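Local coordinates for protein flavin prenyltransferase UbiX (Methanocaldococcus jannaschii, PDB 6M8V) that probably transfers a dimethylallyl group from dimethylallyl phosphate to reduced FMN, making the prenylated flavin cofactor of UbiD-type decarboxylases, at residues 5-10 with 31-36; 60-65 with 97-102; 160-165 with 176-181. All blocks are in the same frame, centred on the assembly; numbering follows the deposited sequence.

Contact 1 (5-10 with 31-36). With FMN (flavin mononucleotide), chain B.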
loop_
_atom_site.group_PDB
_atom_site.type_symbol
_atom_site.label_atom_id
_atom_site.label_comp_id
_atom_site.label_asym_id
_atom_site.label_seq_id
_atom_site.Cartn_x
_atom_site.Cartn_y
_atom_site.Cartn_z
ATOM N N VAL A 5 34.288 -3.811 8.381
ATOM C CA VAL A 5 33.939 -5.194 8.083
ATOM C C VAL A 5 33.261 -5.781 9.313
ATOM O O VAL A 5 33.838 -5.783 10.407
ATOM C CB VAL A 5 35.172 -6.017 7.677
ATOM C CG1 VAL A 5 34.803 -7.486 7.553
ATOM C CG2 VAL A 5 35.746 -5.498 6.370
ATOM N N CYS A 6 32.032 -6.268 9.138
ATOM C CA CYS A 6 31.228 -6.809 10.227
ATOM C C CYS A 6 30.920 -8.268 9.929
ATOM O O CYS A 6 30.285 -8.573 8.915
ATOM C CB CYS A 6 29.927 -6.015 10.400
ATOM S SG CYS A 6 30.114 -4.207 10.516
ATOM N N ILE A 7 31.351 -9.160 10.817
ATOM C CA ILE A 7 31.127 -10.596 10.679
ATOM C C ILE A 7 30.032 -11.002 11.653
ATOM O O ILE A 7 30.179 -10.826 12.867
ATOM C CB ILE A 7 32.409 -11.404 10.943
ATOM C CG1 ILE A 7 33.618 -10.737 10.279
ATOM C CG2 ILE A 7 32.235 -12.841 10.462
ATOM C CD1 ILE A 7 34.924 -11.518 10.439
ATOM N N THR A 8 28.946 -11.563 11.134
ATOM C CA THR A 8 27.853 -12.037 11.974
ATOM C C THR A 8 27.731 -13.550 11.863
ATOM O O THR A 8 28.331 -14.189 10.995
ATOM C CB THR A 8 26.524 -11.358 11.607
ATOM O OG1 THR A 8 26.153 -11.695 10.264
ATOM C CG2 THR A 8 26.644 -9.852 11.738
ATOM N N GLY A 9 26.942 -14.119 12.769
ATOM C CA GLY A 9 26.853 -15.559 12.903
ATOM C C GLY A 9 26.064 -16.264 11.820
ATOM O O GLY A 9 24.948 -16.722 12.054
ATOM N N ALA A 10 26.633 -16.370 10.627
ATOM C CA ALA A 10 26.036 -17.173 9.576
ATOM C C ALA A 10 27.147 -17.944 8.888
ATOM O O ALA A 10 28.322 -17.579 8.966
ATOM C CB ALA A 10 25.254 -16.315 8.570
ATOM N N LEU A 31 37.215 -3.756 12.132
ATOM C CA LEU A 31 36.604 -5.074 12.197
ATOM C C LEU A 31 35.752 -5.203 13.448
ATOM O O LEU A 31 36.165 -4.796 14.538
ATOM C CB LEU A 31 37.672 -6.169 12.183
ATOM C CG LEU A 31 37.255 -7.639 12.255
ATOM C CD1 LEU A 31 36.423 -8.046 11.045
ATOM C CD2 LEU A 31 38.496 -8.506 12.361
ATOM N N ILE A 32 34.555 -5.759 13.278
ATOM C CA ILE A 32 33.684 -6.140 14.384
ATOM C C ILE A 32 33.223 -7.569 14.136
ATOM O O ILE A 32 32.829 -7.910 13.016
ATOM C CB ILE A 32 32.469 -5.200 14.521
ATOM C CG1 ILE A 32 32.888 -3.736 14.373
ATOM C CG2 ILE A 32 31.768 -5.434 15.854
ATOM C CD1 ILE A 32 31.726 -2.789 14.108
ATOM N N ILE A 33 33.275 -8.399 15.175
ATOM C CA ILE A 33 32.884 -9.804 15.090
ATOM C C ILE A 33 31.878 -10.074 16.200
ATOM O O ILE A 33 32.183 -9.867 17.382
ATOM C CB ILE A 33 34.095 -10.750 15.205
ATOM C CG1 ILE A 33 35.166 -10.381 14.175
ATOM C CG2 ILE A 33 33.665 -12.197 15.017
ATOM C CD1 ILE A 33 36.468 -11.160 14.322
ATOM N N SER A 34 30.680 -10.521 15.827
ATOM C CA SER A 34 29.673 -10.827 16.831
ATOM C C SER A 34 30.036 -12.110 17.575
ATOM O O SER A 34 30.813 -12.941 17.094
ATOM C CB SER A 34 28.291 -10.978 16.194
ATOM O OG SER A 34 28.216 -12.168 15.427
ATOM N N ASN A 35 29.445 -12.269 18.763
ATOM C CA ASN A 35 29.720 -13.453 19.573
ATOM C C ASN A 35 29.375 -14.732 18.822
ATOM O O ASN A 35 30.121 -15.714 18.884
ATOM C CB ASN A 35 28.948 -13.383 20.891
ATOM C CG ASN A 35 29.621 -12.490 21.912
ATOM O OD1 ASN A 35 30.836 -12.282 21.869
ATOM N ND2 ASN A 35 28.834 -11.954 22.838
ATOM N N SER A 36 28.248 -14.739 18.105
ATOM C CA SER A 36 27.875 -15.912 17.319
ATOM C C SER A 36 28.903 -16.199 16.232
ATOM O O SER A 36 29.246 -17.362 15.983
ATOM C CB SER A 36 26.491 -15.714 16.700
ATOM O OG SER A 36 25.502 -15.561 17.700
HETATM N N1 FMN B . 21.657 -17.882 10.600
HETATM C C2 FMN B . 21.446 -17.456 9.305
HETATM O O2 FMN B . 20.622 -16.573 9.130
HETATM N N3 FMN B . 22.135 -18.004 8.229
HETATM C C4 FMN B . 23.070 -19.000 8.479
HETATM O O4 FMN B . 23.728 -19.528 7.577
HETATM C C4A FMN B . 23.283 -19.429 9.782
HETATM N N5 FMN B . 24.207 -20.418 9.998
HETATM C C5A FMN B . 24.436 -20.857 11.277
HETATM C C6 FMN B . 25.375 -21.852 11.467
HETATM C C7 FMN B . 25.623 -22.314 12.744
HETATM C C7M FMN B . 26.643 -23.387 12.937
HETATM C C8 FMN B . 24.939 -21.783 13.829
HETATM C C8M FMN B . 25.232 -22.300 15.203
HETATM C C9 FMN B . 23.993 -20.780 13.639
HETATM C C9A FMN B . 23.740 -20.313 12.354
HETATM N N10 FMN B . 22.809 -19.313 12.143
HETATM C C10 FMN B . 22.579 -18.876 10.849
HETATM C "C1'" FMN B . 22.039 -18.726 13.299
HETATM C "C2'" FMN B . 22.552 -17.350 13.708
HETATM O "O2'" FMN B . 23.888 -17.451 14.149
HETATM C "C3'" FMN B . 21.717 -16.747 14.827
HETATM O "O3'" FMN B . 20.500 -16.252 14.307
HETATM C "C4'" FMN B . 22.489 -15.654 15.566
HETATM O "O4'" FMN B . 21.667 -15.099 16.566
HETATM C "C5'" FMN B . 23.002 -14.541 14.657
HETATM O "O5'" FMN B . 23.489 -13.486 15.465
HETATM P P FMN B . 24.526 -12.384 14.902
HETATM O O1P FMN B . 25.821 -13.062 14.562
HETATM O O2P FMN B . 23.947 -11.782 13.643
HETATM O O3P FMN B . 24.740 -11.309 15.938
#
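Ile-7 and Leu-31 cross obliquely on one face of the sheet, their CD1 methyls 3.8 Å apart. Ile-7 CG1 stands anti to its carbonyl carbon and the chain then runs extended, which also sets CD1 3.9 Å from Ile-33 CG1; these two isoleucines lie side by side and point the same way. Val-5 shares the face, its CG1 packing at 3.9 Å on Leu-31 CD1, so one leucine methyl serves two residues of strand 2-7. Beta-branched chains suit these buried strand positions because they are stiff and fill the space beside the backbone. An alanine at Ile-7 would lose the CD1 that touches both Leu-31 and Ile-33 and would probably loosen this face. On the other face Cys-6 SG meets Ile-32 CD1 more lightly. Hydrogen bonds of the parallel-strand pattern tie the backbones, from Ile-32 N to Val-5 O, from Ile-7 N to Ile-32 O, and from Ser-34 N to Ile-7 O, the last nearly straight, with an N-H...O angle of 176°.

Beyond the strands the pair becomes a phosphate site. Gly-9 N gives FMN O1P a very short bond of 2.4 Å, and Ser-34 OG donates to the same oxygen at 2.7 Å. The crowded rotamer of Ser-34 (chi1 71°) directs OG there, while OG also caps Ala-37 N at the start of helix 35-45, whose dipole probably steadies the phosphate charge. Gly-9 fits because a CB there would collide with Ser-36 CB.

The two strands form a beta-alpha-beta unit with helix 13-22, whose Val-13, Ala-16 and Leu-20 pack on Ile-7 and Leu-31. Helix 100-110 packs against Cys-6 and Ile-32 through Leu-100 and Ile-101, and strands 78-84 and 58-61 flank the pair within the sheet.

Contact 2 (60-65 with 97-102). With FMN (flavin mononucleotide), chain C.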
loop_
_atom_site.group_PDB
_atom_site.type_symbol
_atom_site.label_atom_id
_atom_site.label_comp_id
_atom_site.label_asym_id
_atom_site.label_seq_id
_atom_site.Cartn_x
_atom_site.Cartn_y
_atom_site.Cartn_z
ATOM N N TYR A 60 36.881 -3.734 17.295
ATOM C CA TYR A 60 36.014 -3.316 18.385
ATOM C C TYR A 60 35.048 -4.443 18.721
ATOM O O TYR A 60 34.573 -5.153 17.829
ATOM C CB TYR A 60 35.234 -2.043 18.035
ATOM C CG TYR A 60 36.099 -0.851 17.705
ATOM C CD1 TYR A 60 36.690 -0.091 18.713
ATOM C CD2 TYR A 60 36.323 -0.479 16.388
ATOM C CE1 TYR A 60 37.481 1.006 18.411
ATOM C CE2 TYR A 60 37.108 0.612 16.077
ATOM C CZ TYR A 60 37.687 1.351 17.089
ATOM O OH TYR A 60 38.468 2.436 16.769
ATOM N N GLU A 61 34.771 -4.607 20.011
ATOM C CA GLU A 61 33.803 -5.602 20.439
ATOM C C GLU A 61 32.399 -5.176 20.022
ATOM O O GLU A 61 32.081 -3.985 19.964
ATOM C CB GLU A 61 33.875 -5.797 21.954
ATOM C CG GLU A 61 33.697 -7.239 22.412
ATOM C CD GLU A 61 34.686 -8.189 21.765
ATOM O OE1 GLU A 61 34.302 -8.889 20.807
ATOM O OE2 GLU A 61 35.846 -8.241 22.216
ATOM N N ASN A 62 31.555 -6.164 19.723
ATOM C CA ASN A 62 30.205 -5.866 19.260
ATOM C C ASN A 62 29.357 -5.185 20.325
ATOM O O ASN A 62 28.296 -4.648 19.994
ATOM C CB ASN A 62 29.510 -7.145 18.782
ATOM C CG ASN A 62 28.365 -6.864 17.805
ATOM O OD1 ASN A 62 28.266 -5.772 17.242
ATOM N ND2 ASN A 62 27.506 -7.858 17.596
ATOM N N ASP A 63 29.795 -5.179 21.583
ATOM C CA ASP A 63 29.057 -4.509 22.645
ATOM C C ASP A 63 29.742 -3.232 23.118
ATOM O O ASP A 63 29.316 -2.643 24.116
ATOM C CB ASP A 63 28.832 -5.462 23.820
ATOM C CG ASP A 63 30.130 -6.005 24.402
ATOM O OD1 ASP A 63 31.219 -5.706 23.866
ATOM O OD2 ASP A 63 30.050 -6.743 25.404
ATOM N N ASP A 64 30.783 -2.781 22.418
ATOM C CA ASP A 64 31.546 -1.603 22.832
ATOM C C ASP A 64 30.944 -0.365 22.173
ATOM O O ASP A 64 31.417 0.135 21.151
ATOM C CB ASP A 64 33.017 -1.771 22.476
ATOM C CG ASP A 64 33.854 -0.561 22.853
ATOM O OD1 ASP A 64 33.368 0.290 23.634
ATOM O OD2 ASP A 64 35.000 -0.459 22.359
ATOM N N PHE A 65 29.880 0.152 22.788
ATOM C CA PHE A 65 29.226 1.317 22.208
ATOM C C PHE A 65 30.040 2.587 22.398
ATOM O O PHE A 65 29.776 3.585 21.721
ATOM C CB PHE A 65 27.819 1.479 22.783
ATOM C CG PHE A 65 26.764 0.786 21.970
ATOM C CD1 PHE A 65 26.468 1.218 20.684
ATOM C CD2 PHE A 65 26.083 -0.310 22.479
ATOM C CE1 PHE A 65 25.508 0.577 19.926
ATOM C CE2 PHE A 65 25.116 -0.956 21.725
ATOM C CZ PHE A 65 24.828 -0.511 20.447
ATOM N N SER A 97 19.330 -1.169 16.534
ATOM C CA SER A 97 20.776 -1.075 16.713
ATOM C C SER A 97 21.134 -1.411 18.162
ATOM O O SER A 97 21.551 -0.562 18.949
ATOM C CB SER A 97 21.265 0.308 16.308
ATOM O OG SER A 97 20.418 1.318 16.829
ATOM N N ALA A 98 20.970 -2.692 18.506
ATOM C CA ALA A 98 21.268 -3.167 19.852
ATOM C C ALA A 98 22.721 -3.587 20.035
ATOM O O ALA A 98 23.105 -3.943 21.153
ATOM C CB ALA A 98 20.359 -4.344 20.227
ATOM N N ASN A 99 23.525 -3.567 18.973
ATOM C CA ASN A 99 24.953 -3.840 19.059
ATOM C C ASN A 99 25.679 -2.865 18.143
ATOM O O ASN A 99 25.055 -2.051 17.453
ATOM C CB ASN A 99 25.274 -5.299 18.705
ATOM C CG ASN A 99 24.769 -5.699 17.329
ATOM O OD1 ASN A 99 24.915 -4.958 16.358
ATOM N ND2 ASN A 99 24.179 -6.883 17.240
ATOM N N LEU A 100 27.012 -2.960 18.120
ATOM C CA LEU A 100 27.794 -1.995 17.354
ATOM C C LEU A 100 27.643 -2.212 15.851
ATOM O O LEU A 100 27.649 -1.243 15.085
ATOM C CB LEU A 100 29.269 -2.063 17.758
ATOM C CG LEU A 100 30.196 -1.007 17.132
ATOM C CD1 LEU A 100 29.795 0.389 17.572
ATOM C CD2 LEU A 100 31.676 -1.260 17.448
ATOM N N ILE A 101 27.495 -3.465 15.416
ATOM C CA ILE A 101 27.363 -3.748 13.988
ATOM C C ILE A 101 26.137 -3.041 13.410
ATOM O O ILE A 101 26.236 -2.289 12.435
ATOM C CB ILE A 101 27.314 -5.267 13.747
ATOM C CG1 ILE A 101 28.717 -5.866 13.926
ATOM C CG2 ILE A 101 26.764 -5.569 12.354
ATOM C CD1 ILE A 101 28.772 -7.379 13.775
ATOM N N VAL A 102 24.965 -3.272 14.005
ATOM C CA VAL A 102 23.745 -2.654 13.493
ATOM C C VAL A 102 23.800 -1.141 13.661
ATOM O O VAL A 102 23.281 -0.395 12.823
ATOM C CB VAL A 102 22.512 -3.269 14.189
ATOM C CG1 VAL A 102 21.203 -2.733 13.579
ATOM C CG2 VAL A 102 22.564 -4.772 14.094
HETATM N N1 FMN C . 21.840 6.047 19.687
HETATM C C2 FMN C . 20.891 6.899 19.163
HETATM O O2 FMN C . 19.974 6.400 18.531
HETATM N N3 FMN C . 20.962 8.277 19.337
HETATM C C4 FMN C . 22.018 8.797 20.074
HETATM O O4 FMN C . 22.144 10.008 20.279
HETATM C C4A FMN C . 22.973 7.940 20.601
HETATM N N5 FMN C . 24.009 8.484 21.318
HETATM C C5A FMN C . 24.964 7.656 21.852
HETATM C C6 FMN C . 25.994 8.229 22.572
HETATM C C7 FMN C . 26.971 7.420 23.117
HETATM C C7M FMN C . 28.076 8.050 23.897
HETATM C C8 FMN C . 26.918 6.043 22.947
HETATM C C8M FMN C . 27.988 5.189 23.555
HETATM C C9 FMN C . 25.881 5.465 22.222
HETATM C C9A FMN C . 24.896 6.277 21.671
HETATM N N10 FMN C . 23.853 5.723 20.951
HETATM C C10 FMN C . 22.893 6.563 20.412
HETATM C "C1'" FMN C . 23.776 4.232 20.737
HETATM C "C2'" FMN C . 22.738 3.563 21.630
HETATM O "O2'" FMN C . 23.090 3.738 22.984
HETATM C "C3'" FMN C . 22.627 2.073 21.346
HETATM O "O3'" FMN C . 21.892 1.862 20.158
HETATM C "C4'" FMN C . 21.999 1.331 22.526
HETATM O "O4'" FMN C . 21.880 -0.035 22.206
HETATM C "C5'" FMN C . 20.633 1.874 22.937
HETATM O "O5'" FMN C . 20.053 0.979 23.868
HETATM P P FMN C . 18.874 1.433 24.873
HETATM O O1P FMN C . 19.411 2.470 25.817
HETATM O O2P FMN C . 17.761 2.049 24.058
HETATM O O3P FMN C . 18.358 0.235 25.630
#
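A type I turn from Glu-61 to Asp-64, at the end of strand 58-61, carries the Asn-62 carbonyl to the start of helix 100-110, where Asn-62 O accepts from Leu-100 N at 2.8 Å. The side chain of Asn-62 adds a second grip: CG is anti to the backbone N (chi1 -157°), and OD1 takes the N-H of Ile-101 at 3.0 Å, nearly along its C=O axis. Asn-99, the N-cap, turns its CG into the crowded position so that OD1 receives Val-102 N in an almost straight bond of 2.9 Å. The two amides cross obliquely, their planes 38° apart. Asparagine suits both places, since a short side chain with a carbonyl oxygen can take up N-H groups that the first helical turn leaves without backbone partners. Leu-100 supplies the apolar part, setting CD2 3.7 Å from Tyr-60 CB.

Phe-65 reaches across with the tip of its ring, CZ lying 3.4 Å from Asn-99 O, while Ala-98 O approaches the ring edge. Over one face of that ring sits C3' of an FMN, 3.5 Å above its plane and offset toward the rim. The same flavin donates through O3' to Ser-97 O at 2.7 Å. Its phosphate is held by Gly-9 and Ser-34 of a neighbouring subunit, so this helix N-terminus and its turn form one wall of an FMN site at a subunit interface.

Contact 3 (160-165 with 176-181). With FMN (flavin mononucleotide), chain D.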
loop_
_atom_site.group_PDB
_atom_site.type_symbol
_atom_site.label_atom_id
_atom_site.label_comp_id
_atom_site.label_asym_id
_atom_site.label_seq_id
_atom_site.Cartn_x
_atom_site.Cartn_y
_atom_site.Cartn_z
ATOM N N ILE A 160 35.586 -18.608 -3.641
ATOM C CA ILE A 160 35.693 -17.562 -2.625
ATOM C C ILE A 160 36.258 -16.281 -3.228
ATOM O O ILE A 160 35.834 -15.173 -2.879
ATOM C CB ILE A 160 36.547 -18.047 -1.439
ATOM C CG1 ILE A 160 36.080 -19.423 -0.968
ATOM C CG2 ILE A 160 36.497 -17.040 -0.297
ATOM C CD1 ILE A 160 34.625 -19.466 -0.569
ATOM N N ASN A 161 37.218 -16.409 -4.146
ATOM C CA ASN A 161 37.842 -15.225 -4.727
ATOM C C ASN A 161 36.914 -14.516 -5.707
ATOM O O ASN A 161 37.025 -13.298 -5.890
ATOM C CB ASN A 161 39.156 -15.605 -5.416
ATOM C CG ASN A 161 40.272 -15.876 -4.426
ATOM O OD1 ASN A 161 40.223 -15.424 -3.284
ATOM N ND2 ASN A 161 41.289 -16.612 -4.862
ATOM N N PHE A 162 36.010 -15.252 -6.356
ATOM C CA PHE A 162 34.995 -14.599 -7.180
ATOM C C PHE A 162 34.102 -13.704 -6.329
ATOM O O PHE A 162 33.898 -12.523 -6.643
ATOM C CB PHE A 162 34.152 -15.643 -7.919
ATOM C CG PHE A 162 33.011 -15.049 -8.706
ATOM C CD1 PHE A 162 33.187 -14.680 -10.028
ATOM C CD2 PHE A 162 31.767 -14.847 -8.120
ATOM C CE1 PHE A 162 32.150 -14.127 -10.752
ATOM C CE2 PHE A 162 30.727 -14.290 -8.836
ATOM C CZ PHE A 162 30.919 -13.930 -10.156
ATOM N N VAL A 163 33.550 -14.259 -5.248
ATOM C CA VAL A 163 32.661 -13.498 -4.376
ATOM C C VAL A 163 33.377 -12.271 -3.821
ATOM O O VAL A 163 32.837 -11.159 -3.828
ATOM C CB VAL A 163 32.124 -14.396 -3.248
ATOM C CG1 VAL A 163 31.307 -13.575 -2.252
ATOM C CG2 VAL A 163 31.289 -15.542 -3.829
ATOM N N VAL A 164 34.610 -12.457 -3.344
ATOM C CA VAL A 164 35.349 -11.349 -2.746
ATOM C C VAL A 164 35.716 -10.311 -3.802
ATOM O O VAL A 164 35.641 -9.100 -3.555
ATOM C CB VAL A 164 36.588 -11.885 -2.002
ATOM C CG1 VAL A 164 37.509 -10.744 -1.584
ATOM C CG2 VAL A 164 36.154 -12.697 -0.785
ATOM N N GLY A 165 36.109 -10.763 -4.998
ATOM C CA GLY A 165 36.399 -9.824 -6.070
ATOM C C GLY A 165 35.208 -8.952 -6.417
ATOM O O GLY A 165 35.354 -7.751 -6.666
ATOM N N SER A 176 42.163 -8.177 -9.623
ATOM C CA SER A 176 42.167 -9.254 -10.605
ATOM C C SER A 176 41.936 -10.601 -9.927
ATOM O O SER A 176 42.523 -11.619 -10.302
ATOM C CB SER A 176 43.472 -9.263 -11.400
ATOM O OG SER A 176 44.599 -9.227 -10.540
ATOM N N LEU A 177 41.063 -10.617 -8.915
ATOM C CA LEU A 177 40.847 -11.816 -8.111
ATOM C C LEU A 177 40.132 -12.929 -8.871
ATOM O O LEU A 177 40.219 -14.093 -8.464
ATOM C CB LEU A 177 40.047 -11.468 -6.851
ATOM C CG LEU A 177 40.814 -10.818 -5.697
ATOM C CD1 LEU A 177 39.886 -10.544 -4.524
ATOM C CD2 LEU A 177 41.983 -11.692 -5.266
ATOM N N PHE A 178 39.419 -12.611 -9.947
ATOM C CA PHE A 178 38.687 -13.628 -10.688
ATOM C C PHE A 178 38.767 -13.330 -12.176
ATOM O O PHE A 178 38.996 -12.191 -12.593
ATOM C CB PHE A 178 37.219 -13.726 -10.230
ATOM C CG PHE A 178 36.413 -12.470 -10.460
ATOM C CD1 PHE A 178 35.556 -12.368 -11.547
ATOM C CD2 PHE A 178 36.497 -11.400 -9.578
ATOM C CE1 PHE A 178 34.808 -11.220 -11.756
ATOM C CE2 PHE A 178 35.755 -10.247 -9.785
ATOM C CZ PHE A 178 34.908 -10.159 -10.873
ATOM N N LYS A 179 38.595 -14.379 -12.976
ATOM C CA LYS A 179 38.537 -14.234 -14.427
ATOM C C LYS A 179 37.181 -13.653 -14.806
ATOM O O LYS A 179 36.151 -14.319 -14.664
ATOM C CB LYS A 179 38.774 -15.580 -15.105
ATOM C CG LYS A 179 40.042 -16.282 -14.653
ATOM C CD LYS A 179 40.111 -17.706 -15.183
ATOM C CE LYS A 179 41.406 -18.386 -14.761
ATOM N NZ LYS A 179 42.604 -17.643 -15.241
ATOM N N ARG A 180 37.177 -12.411 -15.280
ATOM C CA ARG A 180 35.935 -11.710 -15.556
ATOM C C ARG A 180 35.247 -12.312 -16.781
ATOM O O ARG A 180 35.779 -13.197 -17.459
ATOM C CB ARG A 180 36.207 -10.217 -15.721
ATOM C CG ARG A 180 36.781 -9.597 -14.460
ATOM C CD ARG A 180 37.021 -8.108 -14.596
ATOM N NE ARG A 180 37.639 -7.570 -13.388
ATOM C CZ ARG A 180 36.963 -7.180 -12.311
ATOM N NH1 ARG A 180 35.639 -7.263 -12.289
ATOM N NH2 ARG A 180 37.609 -6.704 -11.256
ATOM N N TRP A 181 34.035 -11.822 -17.058
ATOM C CA TRP A 181 33.193 -12.445 -18.076
ATOM C C TRP A 181 33.846 -12.383 -19.454
ATOM O O TRP A 181 33.893 -13.385 -20.177
ATOM C CB TRP A 181 31.817 -11.779 -18.083
ATOM C CG TRP A 181 31.049 -11.911 -19.368
ATOM C CD1 TRP A 181 30.408 -10.910 -20.036
ATOM C CD2 TRP A 181 30.830 -13.107 -20.131
ATOM N NE1 TRP A 181 29.809 -11.404 -21.167
ATOM C CE2 TRP A 181 30.056 -12.749 -21.250
ATOM C CE3 TRP A 181 31.215 -14.444 -19.979
ATOM C CZ2 TRP A 181 29.664 -13.674 -22.210
ATOM C CZ3 TRP A 181 30.836 -15.358 -20.940
ATOM C CH2 TRP A 181 30.066 -14.969 -22.042
HETATM N N1 FMN D . 21.365 -13.402 -16.281
HETATM C C2 FMN D . 21.124 -13.499 -14.926
HETATM O O2 FMN D . 20.082 -13.025 -14.505
HETATM N N3 FMN D . 22.025 -14.108 -14.060
HETATM C C4 FMN D . 23.194 -14.641 -14.588
HETATM O O4 FMN D . 24.037 -15.205 -13.884
HETATM C C4A FMN D . 23.437 -14.544 -15.951
HETATM N N5 FMN D . 24.602 -15.073 -16.443
HETATM C C5A FMN D . 24.863 -14.992 -17.787
HETATM C C6 FMN D . 26.043 -15.537 -18.256
HETATM C C7 FMN D . 26.332 -15.465 -19.604
HETATM C C7M FMN D . 27.607 -16.061 -20.101
HETATM C C8 FMN D . 25.446 -14.855 -20.482
HETATM C C8M FMN D . 25.783 -14.797 -21.940
HETATM C C9 FMN D . 24.257 -14.306 -20.010
HETATM C C9A FMN D . 23.964 -14.375 -18.654
HETATM N N10 FMN D . 22.785 -13.841 -18.163
HETATM C C10 FMN D . 22.528 -13.924 -16.805
HETATM C "C1'" FMN D . 21.810 -13.159 -19.089
HETATM C "C2'" FMN D . 20.596 -14.026 -19.406
HETATM O "O2'" FMN D . 21.009 -15.196 -20.078
HETATM C "C3'" FMN D . 19.593 -13.292 -20.282
HETATM O "O3'" FMN D . 18.859 -12.369 -19.504
HETATM C "C4'" FMN D . 18.665 -14.272 -21.001
HETATM O "O4'" FMN D . 17.731 -13.550 -21.768
HETATM C "C5'" FMN D . 17.924 -15.219 -20.061
HETATM O "O5'" FMN D . 16.937 -15.910 -20.803
HETATM P P FMN D . 16.301 -17.304 -20.293
HETATM O O1P FMN D . 17.377 -18.350 -20.266
HETATM O O2P FMN D . 15.780 -17.106 -18.889
HETATM O O3P FMN D . 15.175 -17.717 -21.209
#
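Leu-177 and Phe-178 are the residues of the C-terminal tail that press hardest on helix 156-171. Leu-177 points toward the helix: its CG is anti to the carbonyl carbon and the chain is extended, so CD1 reaches 3.8 Å from Val-164 CG1 and equally close to Gly-165 N. The two side chains cross obliquely. A branched apolar leucine suits this place, where its CD1 lies against Val-164 and the backbone of Gly-165, which has no side chain in the way. Leu-177 O lies 3.6 Å from Asn-161 CB, whereas the amide oxygen of Asn-161 is bonded to Arg-18.

Phe-178 adopts the crowded rotamer, with CG between the backbone N and the carbonyl carbon (chi1 63°), which drops the ring onto the helix. There it offers its face to the edge of Phe-162 in a T-shaped pair, centroids 5.0 Å apart and planes at 66°. Phe-162 CD1 is the atom that leads, at 3.6 Å from Phe-178 CD1; the CG of Phe-162 is anti to its backbone N. On the other flank Phe-178 CE2 packs 3.6 Å from Gly-165 C. Glycine fits here because a CB would run into Phe-178 CD2.

The arrangement is a tail folded back along the last helix, held by apolar packing without any hydrogen bond between the two segments. It borders the predicted dimethylallyl phosphate site, for Phe-162 neighbours Tyr-150 and Phe-178 touches Arg-166. Farther along, Arg-180 forms a salt bridge with Asp-169, and Trp-181 packs against a neighbouring subunit, where its NE1 bonds to Ser-67 O. One face of the indole receives the C7M methyl of FMN at 3.3 Å from Trp-181 CH2, a flavin whose phosphate is bound by Gly-9 and Ser-34 of yet another subunit.

In the fold
Contacts 1 and 2 adjoin, with centres about 10 Å apart, because strands 28-33 and 58-61 are neighbours in one sheet. Leu-31 O and Tyr-60 N, 3.0 Å apart, probably form a hydrogen bond, and Ile-32 CG2 packs 3.6 Å from Ile-101 CG1. Contact 3 stands on the opposite side of the chain's centre, its own centre about 23 Å from that of contact 1 and about 31 Å from that of contact 2. Each contact has a different FMN beside it: contact 1 grips the phosphate of the chain's own flavin, while flavins held by neighbouring subunits meet contact 2 at Phe-65 and Ser-97 and contact 3 only at Trp-181, beyond the packing itself. Subunits of the twelve-chain assembly thus build the flavin sites jointly.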